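Local coordinates for Glyoxalase/Bleomycin resistance protein/dioxygenase domain (Frankia sp., PDB 2RK0) that belongs to the vicinal oxygen chelate superfamily and may bind a metal ion or small molecule in a pocket formed between two chains, at the interface of chains A and B. Residues are numbered along the deposited sequence; one frame, centred on the assembly and turned at random. Chains: chain A/B, Glyoxalase/Bleomycin resistance protein/dioxygenase domain.

Contact 1: the interface of chains A and B. Residues chain A 74-77, 123; chain B 8-10, 56.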
# COMPACT_ATOMS: atom_id res chain seq x y z
N ASP A 74 1.78 -6.26 3.44
CA ASP A 74 1.15 -7.17 4.40
C ASP A 74 -0.33 -7.07 4.00
O ASP A 74 -0.98 -8.08 3.71
CB ASP A 74 1.38 -6.68 5.83
CG ASP A 74 0.65 -7.52 6.88
OD1 ASP A 74 -0.14 -6.95 7.66
OD2 ASP A 74 0.88 -8.75 6.92
N HIS A 75 -0.85 -5.85 3.96
CA HIS A 75 -2.21 -5.59 3.51
C HIS A 75 -2.45 -4.09 3.31
O HIS A 75 -1.76 -3.27 3.90
CB HIS A 75 -3.26 -6.18 4.47
CG HIS A 75 -3.31 -5.51 5.81
ND1 HIS A 75 -4.00 -4.34 6.03
CD2 HIS A 75 -2.77 -5.87 7.00
CE1 HIS A 75 -3.89 -4.01 7.31
NE2 HIS A 75 -3.15 -4.92 7.91
N LEU A 76 -3.42 -3.75 2.45
CA LEU A 76 -3.76 -2.36 2.15
C LEU A 76 -5.18 -2.05 2.63
O LEU A 76 -6.13 -2.71 2.23
CB LEU A 76 -3.65 -2.12 0.65
CG LEU A 76 -3.97 -0.72 0.12
CD1 LEU A 76 -3.09 0.32 0.81
CD2 LEU A 76 -3.76 -0.70 -1.38
N SER A 77 -5.32 -1.05 3.49
CA SER A 77 -6.62 -0.70 4.04
C SER A 77 -7.14 0.66 3.55
O SER A 77 -6.49 1.69 3.72
CB SER A 77 -6.55 -0.72 5.56
OG SER A 77 -7.83 -0.46 6.12
N GLU A 123 -8.51 -4.27 2.76
CA GLU A 123 -9.49 -3.99 3.80
C GLU A 123 -10.21 -2.68 3.52
O GLU A 123 -9.68 -1.79 2.84
CB GLU A 123 -8.82 -3.85 5.17
CG GLU A 123 -8.04 -5.05 5.67
CD GLU A 123 -7.63 -4.88 7.14
OE1 GLU A 123 -7.37 -3.74 7.56
OE2 GLU A 123 -7.55 -5.90 7.85
N HIS B 8 -4.59 3.02 5.98
CA HIS B 8 -3.22 2.70 6.37
C HIS B 8 -2.65 1.61 5.48
O HIS B 8 -3.38 0.85 4.85
CB HIS B 8 -3.15 2.29 7.85
CG HIS B 8 -3.88 1.03 8.17
ND1 HIS B 8 -3.36 -0.23 7.91
CD2 HIS B 8 -5.09 0.82 8.74
CE1 HIS B 8 -4.22 -1.15 8.31
NE2 HIS B 8 -5.28 -0.54 8.82
N VAL B 9 -1.33 1.57 5.42
CA VAL B 9 -0.63 0.57 4.64
C VAL B 9 0.16 -0.27 5.63
O VAL B 9 0.83 0.27 6.51
CB VAL B 9 0.36 1.22 3.64
CG1 VAL B 9 1.10 0.13 2.85
CG2 VAL B 9 -0.38 2.15 2.70
N SER B 10 0.08 -1.58 5.50
CA SER B 10 0.82 -2.46 6.39
C SER B 10 1.91 -3.12 5.56
O SER B 10 1.62 -3.77 4.55
CB SER B 10 -0.11 -3.52 6.99
OG SER B 10 0.53 -4.24 8.02
N ARG B 56 5.21 -4.83 10.06
CA ARG B 56 4.96 -6.11 10.68
C ARG B 56 6.00 -7.17 10.37
O ARG B 56 6.32 -7.43 9.20
CB ARG B 56 3.57 -6.60 10.27
CG ARG B 56 3.26 -8.02 10.68
CD ARG B 56 1.76 -8.24 10.68
NE ARG B 56 1.13 -7.49 11.76
CZ ARG B 56 0.21 -6.55 11.58
NH1 ARG B 56 -0.20 -6.23 10.36
NH2 ARG B 56 -0.29 -5.92 12.64
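With chi1 of 68° in A:His75 and 65° in B:His8, each imidazole sits between its own backbone N and carbonyl carbon, and the two rings meet across the interface. The rings are nearly perpendicular, edge to face, the planes 81° apart and the centroids 5.3 Å from each other, with A:His75 NE2 at the edge of the B:His8 ring and in its plane. A serine methylene from the partner chain backs each ring: B:Ser10 CB lies over one face of A:His75, 3.6 Å from the ring centroid, and A:Ser77 CB covers a face of B:His8 in the same manner. The opposite face of A:His75 is approached near its rim by the carboxylate oxygen OE2 of A:Glu123. The other oxygen, OE1, stands 4.0 Å from NE2 of B:His8, the two flat groups turned almost perpendicular.

Beneath the rings, strand 75-80 of chain A pairs antiparallel with strand 8-12 of chain B. B:Ser10 N bonds to A:His75 O and A:Ser77 N to B:His8 O, while B:Ser10 O is gripped from one face by the amides of A:Asp74 and A:His75. A:Leu76 CD1 rests against B:Val9 CG2 at 3.8 Å on the reverse side of the pairing. At the start of the chain A strand, A:Asp74 OD1 accepts two bonds from the same face of its carboxylate. The hydroxyl OG of B:Ser10 reaches OD1 at 2.8 Å on its anti side, and B:Arg56 NH1 forms a salt bridge with it at 2.8 Å, coming from above the carboxylate plane. The two bonds fix the carboxylate, and the one from OG should in turn hold the serine.

B:His8, A:His75 and A:Glu123 lie where metal ligands stand in many superfamily members. B:Arg56 seems to replace a further carboxylate ligand, and no metal is modelled, so the contact may form a shared metal or substrate site.

Contact 2: the interface of chains A and B. Residues chain A 10-12, 56, 58; chain B 68, 73-74.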
# COMPACT_ATOMS: atom_id res chain seq x y z
N SER A 10 1.40 0.83 -6.53
CA SER A 10 1.57 -0.02 -7.69
C SER A 10 1.57 -1.47 -7.20
O SER A 10 2.39 -1.84 -6.36
CB SER A 10 2.88 0.32 -8.39
OG SER A 10 2.97 -0.40 -9.61
N LEU A 11 0.64 -2.26 -7.71
CA LEU A 11 0.50 -3.66 -7.33
C LEU A 11 0.96 -4.60 -8.44
O LEU A 11 0.72 -4.34 -9.62
CB LEU A 11 -0.96 -3.99 -7.00
CG LEU A 11 -1.64 -3.16 -5.90
CD1 LEU A 11 -3.05 -3.69 -5.69
CD2 LEU A 11 -0.84 -3.24 -4.60
N THR A 12 1.62 -5.67 -8.04
CA THR A 12 2.07 -6.67 -9.00
C THR A 12 0.97 -7.72 -9.09
O THR A 12 0.52 -8.26 -8.07
CB THR A 12 3.37 -7.35 -8.53
OG1 THR A 12 4.47 -6.43 -8.68
CG2 THR A 12 3.64 -8.62 -9.34
N ARG A 56 0.32 -3.91 -12.28
CA ARG A 56 1.48 -4.24 -13.10
C ARG A 56 1.76 -5.74 -13.24
O ARG A 56 1.89 -6.46 -12.25
CB ARG A 56 2.70 -3.52 -12.51
CG ARG A 56 3.93 -3.50 -13.39
CD ARG A 56 4.96 -2.52 -12.84
NE ARG A 56 4.50 -1.13 -12.94
CZ ARG A 56 4.66 -0.37 -14.02
NH1 ARG A 56 5.27 -0.86 -15.10
NH2 ARG A 56 4.21 0.87 -14.04
N HIS A 58 4.34 -8.53 -14.56
CA HIS A 58 5.74 -8.75 -14.91
C HIS A 58 5.87 -9.94 -15.87
O HIS A 58 5.33 -11.01 -15.60
CB HIS A 58 6.55 -9.01 -13.63
CG HIS A 58 6.63 -7.83 -12.71
ND1 HIS A 58 7.73 -7.01 -12.65
CD2 HIS A 58 5.72 -7.31 -11.85
CE1 HIS A 58 7.51 -6.04 -11.79
NE2 HIS A 58 6.29 -6.19 -11.29
N GLU B 68 9.80 -7.59 -6.48
CA GLU B 68 8.75 -6.99 -7.30
C GLU B 68 7.93 -7.97 -8.13
O GLU B 68 6.77 -7.69 -8.43
CB GLU B 68 9.34 -5.97 -8.28
CG GLU B 68 10.07 -4.82 -7.63
CD GLU B 68 11.56 -5.05 -7.54
OE1 GLU B 68 11.99 -6.06 -6.92
OE2 GLU B 68 12.31 -4.22 -8.09
N LEU B 73 2.94 -5.95 -3.50
CA LEU B 73 3.46 -4.63 -3.79
C LEU B 73 4.50 -4.64 -4.90
O LEU B 73 5.42 -5.46 -4.90
CB LEU B 73 4.09 -4.01 -2.54
CG LEU B 73 4.57 -2.56 -2.70
CD1 LEU B 73 3.36 -1.63 -2.83
CD2 LEU B 73 5.39 -2.15 -1.48
N ASP B 74 4.35 -3.71 -5.85
CA ASP B 74 5.30 -3.53 -6.93
C ASP B 74 6.19 -2.41 -6.37
O ASP B 74 7.41 -2.52 -6.36
CB ASP B 74 4.58 -3.07 -8.20
CG ASP B 74 5.55 -2.75 -9.34
OD1 ASP B 74 6.27 -3.65 -9.79
OD2 ASP B 74 5.57 -1.58 -9.77
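B:Leu73 and A:Leu11 pair as an antiparallel beta bridge, and beyond it the amide N of B:Asp74 donates to A:Ser10 O at 2.8 Å, tilted 29° from the carbonyl plane. In B:Asp74, chi1 of 175° carries the carboxylate into chain A, and the turn about chi2 points OD2 to A:Ser10 and A:Arg56 and OD1 to A:His58. OD2 takes the hydroxyl OG of A:Ser10 at 2.9 Å, on its anti side but well out of the carboxylate plane, and faces the bent chain of A:Arg56, whose NE makes a longer salt bridge of 3.4 Å. The guanidinium and carboxylate planes are 21° apart, and A:Arg56 CD packs alongside the carboxylate carbon. OD1, also met on its anti side and similarly out of plane, accepts from A:His58 NE2 at 3.0 Å; the oxygen lies at the ring edge, in the imidazole plane, although the bond is bent at the hydrogen. The backbone of B:Glu68 lies over the rim of one face of that ring. Its carbonyl O receives A:Thr12 OG1 at 2.6 Å, almost in line with the carbonyl bond. The nearby arginine and imidazole would probably favour a negatively charged aspartate. The site joins strands 8-12 and 52-58 of chain A to the chain B segment that runs through residues 68-74 into strand 75-80.

Contact 1 and contact 2 have centres about 15 Å apart and draw on the same elements with the chains exchanged: strands 8-12 and 52-58 of one copy, and the segment entering strand 75-80 of the other. Ser10, Arg56 and Asp74 appear in both, from opposite chains, although the arginine presents NH1 in contact 1 and NE in contact 2. The two-fold symmetry repeats each set of contacts, giving two possible active sites in the pair. Contact 1 covers the histidines of one site; contact 2 lies at the Asp74 end of the twin pairing, so pairing of the chains probably goes with formation of the sites.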